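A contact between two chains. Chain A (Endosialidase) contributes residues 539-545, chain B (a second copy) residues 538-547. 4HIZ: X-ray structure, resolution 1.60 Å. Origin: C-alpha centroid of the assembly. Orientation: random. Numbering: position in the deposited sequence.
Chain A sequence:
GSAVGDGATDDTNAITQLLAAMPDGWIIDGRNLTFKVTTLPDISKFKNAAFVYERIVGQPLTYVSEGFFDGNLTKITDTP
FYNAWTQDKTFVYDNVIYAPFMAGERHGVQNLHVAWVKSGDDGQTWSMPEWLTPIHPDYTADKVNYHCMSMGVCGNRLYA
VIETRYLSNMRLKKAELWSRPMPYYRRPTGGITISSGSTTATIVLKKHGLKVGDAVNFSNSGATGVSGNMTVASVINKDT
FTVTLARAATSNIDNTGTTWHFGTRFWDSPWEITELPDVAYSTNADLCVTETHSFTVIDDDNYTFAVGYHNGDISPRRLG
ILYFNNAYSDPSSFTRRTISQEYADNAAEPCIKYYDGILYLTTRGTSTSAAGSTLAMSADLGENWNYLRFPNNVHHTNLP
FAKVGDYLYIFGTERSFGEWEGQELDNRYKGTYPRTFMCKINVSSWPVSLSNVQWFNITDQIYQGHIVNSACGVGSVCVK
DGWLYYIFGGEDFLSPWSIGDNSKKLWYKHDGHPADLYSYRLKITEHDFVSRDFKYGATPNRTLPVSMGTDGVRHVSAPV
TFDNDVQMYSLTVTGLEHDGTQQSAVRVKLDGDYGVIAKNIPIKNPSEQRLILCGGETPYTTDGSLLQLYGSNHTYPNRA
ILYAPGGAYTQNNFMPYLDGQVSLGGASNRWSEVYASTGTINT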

# COMPACT_ATOMS: atom_id res chain seq x y z
N THR A 539 -7.30 5.19 -0.36
CA THR A 539 -5.88 4.85 -0.35
C THR A 539 -5.64 3.83 0.77
O THR A 539 -5.88 4.11 1.95
CB THR A 539 -5.05 6.12 -0.10
OG1 THR A 539 -5.21 7.02 -1.23
CG2 THR A 539 -3.59 5.79 -0.01
N PRO A 540 -5.18 2.61 0.45
CA PRO A 540 -5.03 1.64 1.55
C PRO A 540 -3.94 2.12 2.49
O PRO A 540 -2.82 2.45 2.03
CB PRO A 540 -4.57 0.34 0.83
CG PRO A 540 -5.05 0.53 -0.55
CD PRO A 540 -4.88 2.02 -0.87
N ASN A 541 -4.23 2.21 3.78
CA ASN A 541 -3.33 2.92 4.65
C ASN A 541 -3.25 2.29 6.04
O ASN A 541 -3.07 2.98 7.05
CB ASN A 541 -3.80 4.40 4.75
CG ASN A 541 -2.74 5.38 4.36
OD1 ASN A 541 -1.55 5.07 4.30
ND2 ASN A 541 -3.16 6.61 4.10
N ARG A 542 -3.31 0.95 6.06
CA ARG A 542 -3.17 0.24 7.34
C ARG A 542 -1.77 -0.35 7.46
O ARG A 542 -1.16 -0.31 8.54
CB ARG A 542 -4.19 -0.91 7.52
CG ARG A 542 -5.67 -0.52 7.51
CD ARG A 542 -5.91 0.77 8.30
NE ARG A 542 -7.35 1.05 8.48
CZ ARG A 542 -8.03 0.80 9.60
NH1 ARG A 542 -7.41 0.29 10.65
NH2 ARG A 542 -9.32 1.11 9.68
N THR A 543 -1.23 -0.92 6.38
CA THR A 543 0.09 -1.55 6.53
C THR A 543 1.16 -0.57 6.91
O THR A 543 1.97 -0.85 7.82
CB THR A 543 0.54 -2.33 5.27
OG1 THR A 543 0.46 -1.47 4.13
CG2 THR A 543 -0.35 -3.55 5.09
N LEU A 544 1.24 0.56 6.19
CA LEU A 544 2.21 1.58 6.55
C LEU A 544 1.45 2.90 6.46
O LEU A 544 1.36 3.49 5.37
CB LEU A 544 3.42 1.53 5.60
CG LEU A 544 4.25 0.23 5.71
CD1 LEU A 544 5.19 0.16 4.54
CD2 LEU A 544 5.02 0.17 7.03
N PRO A 545 0.85 3.33 7.58
CA PRO A 545 -0.11 4.47 7.47
C PRO A 545 0.58 5.78 7.17
O PRO A 545 1.38 6.26 7.96
CB PRO A 545 -0.79 4.54 8.86
CG PRO A 545 -0.37 3.30 9.57
CD PRO A 545 0.86 2.71 8.91
N ALA B 538 -8.49 -7.53 -0.57
CA ALA B 538 -7.31 -7.84 0.21
C ALA B 538 -6.59 -6.58 0.63
O ALA B 538 -6.72 -5.53 -0.00
CB ALA B 538 -6.32 -8.74 -0.63
N THR B 539 -5.78 -6.69 1.68
CA THR B 539 -4.81 -5.62 1.97
C THR B 539 -3.68 -5.74 0.94
O THR B 539 -3.01 -6.78 0.84
CB THR B 539 -4.27 -5.83 3.39
OG1 THR B 539 -5.34 -5.59 4.32
CG2 THR B 539 -3.14 -4.89 3.67
N PRO B 540 -3.45 -4.70 0.12
CA PRO B 540 -2.39 -4.84 -0.90
C PRO B 540 -1.03 -4.96 -0.21
O PRO B 540 -0.67 -4.14 0.61
CB PRO B 540 -2.48 -3.53 -1.71
CG PRO B 540 -3.85 -2.98 -1.38
CD PRO B 540 -4.19 -3.42 0.04
N ASN B 541 -0.27 -5.99 -0.54
CA ASN B 541 0.89 -6.29 0.30
C ASN B 541 2.04 -6.83 -0.53
O ASN B 541 2.82 -7.69 -0.06
CB ASN B 541 0.46 -7.30 1.36
CG ASN B 541 0.79 -6.85 2.76
OD1 ASN B 541 1.50 -5.89 2.98
ND2 ASN B 541 0.29 -7.61 3.73
N ARG B 542 2.19 -6.28 -1.74
CA ARG B 542 3.34 -6.66 -2.57
C ARG B 542 4.43 -5.60 -2.55
O ARG B 542 5.60 -5.93 -2.50
CB ARG B 542 2.94 -6.91 -4.03
CG ARG B 542 1.91 -8.02 -4.28
CD ARG B 542 2.21 -9.27 -3.46
NE ARG B 542 1.35 -10.39 -3.87
CZ ARG B 542 1.79 -11.45 -4.57
NH1 ARG B 542 3.05 -11.50 -4.96
NH2 ARG B 542 0.97 -12.45 -4.86
N THR B 543 4.05 -4.32 -2.62
CA THR B 543 5.10 -3.30 -2.71
C THR B 543 5.96 -3.28 -1.45
O THR B 543 7.17 -3.25 -1.53
CB THR B 543 4.55 -1.87 -2.94
OG1 THR B 543 3.56 -1.57 -1.96
CG2 THR B 543 3.92 -1.81 -4.30
N LEU B 544 5.33 -3.30 -0.28
CA LEU B 544 6.09 -3.35 0.96
C LEU B 544 5.36 -4.35 1.82
O LEU B 544 4.44 -4.00 2.53
CB LEU B 544 6.19 -1.96 1.66
CG LEU B 544 7.03 -0.92 0.85
CD1 LEU B 544 6.83 0.52 1.39
CD2 LEU B 544 8.53 -1.29 0.79
N PRO B 545 5.74 -5.64 1.72
CA PRO B 545 4.88 -6.67 2.36
C PRO B 545 4.94 -6.64 3.88
O PRO B 545 5.99 -6.87 4.46
CB PRO B 545 5.45 -7.99 1.84
CG PRO B 545 6.56 -7.66 1.00
CD PRO B 545 6.85 -6.21 0.95
N VAL B 546 3.81 -6.35 4.51
CA VAL B 546 3.75 -6.15 5.97
C VAL B 546 2.88 -7.20 6.64
O VAL B 546 1.78 -7.52 6.17
CB VAL B 546 3.18 -4.76 6.27
CG1 VAL B 546 2.77 -4.64 7.78
CG2 VAL B 546 4.21 -3.71 5.88
N SER B 547 3.37 -7.72 7.75
CA SER B 547 2.58 -8.62 8.57
C SER B 547 2.66 -8.07 9.98
O SER B 547 3.70 -7.51 10.37
CB SER B 547 3.23 -10.01 8.57
OG SER B 547 3.25 -10.54 7.26
O HOH W 1 -1.47 -1.76 1.72
O HOH W 2 2.59 -2.19 2.51

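The contact between these two copies of the endosialidase chain rests on apolar side chains. Like meets like at two points: L544(A) CD1 lies 3.6 Å from L544(B) CD1, and P540(A) CG lies 3.8 Å from P540(B) CG. Both leucines direct their CA-to-CB bonds toward the other stretch and share nearly the same rotamer, m for chi1 and t for chi2. Leucine suits a buried position of this kind because its branched end offers two methyl groups, with no polar atom that would need a partner. The prolines also point toward each other. Their compact rings meet through CG, the carbon farthest from the backbone, and both carry the C-gamma exo pucker.

V546(B) extends the apolar surface. It opens a strand; its CA-to-CB bond points toward chain A, while that of S547(B), the next residue in the strand, points away, as does that of P545(B) in the loop before it. Its CG2 packs 3.9 Å from L544(A) CG, and its CB lies 3.7 Å from T543(A) CB. The backbones come near each other here as well, with T543(A) CA 5.9 Å from V546(B) CA; at P540(A) and T539(B) the corresponding CA atoms are 7.3 Å apart. The chain A stretch forms no regular helix or strand, and no direct hydrogen bond joins the two stretches.

T543(A), with 88 Å² covered by the chain B stretch, loses more surface to this contact than any other residue of the two stretches. Threonine suits this place because it carries a methyl and a hydroxyl on one beta carbon. The methyl CG2 touches T539(B) CG2 at 3.4 Å, a close approach, and lies 3.7 Å from N541(B) OD1. That oxygen is already engaged within its own chain: V546(B) N donates to N541(B) OD1 at 2.8 Å, nearly in line, while N541(B) ND2 donates to V546(B) O at 2.9 Å. The asparagine amide, able to donate and accept at once, thus ties the loop to the backbone of V546(B), whose side chain packs against chain A.

The hydroxyl of T543(A) makes the polar edge, and water carries its links to chain B. Water 1 lies 3.1 Å from T543(A) OG1 and donates to P540(B) O at 2.7 Å. Water 2 lies 2.8 Å from T543(A) OG1 and donates to L544(B) O at 2.6 Å. A hydroxyl can both donate and accept, so one oxygen can serve two waters. Through them it reaches two backbone carbonyls, and the same threonine joins the methyl packing to the solvent-mediated bonding.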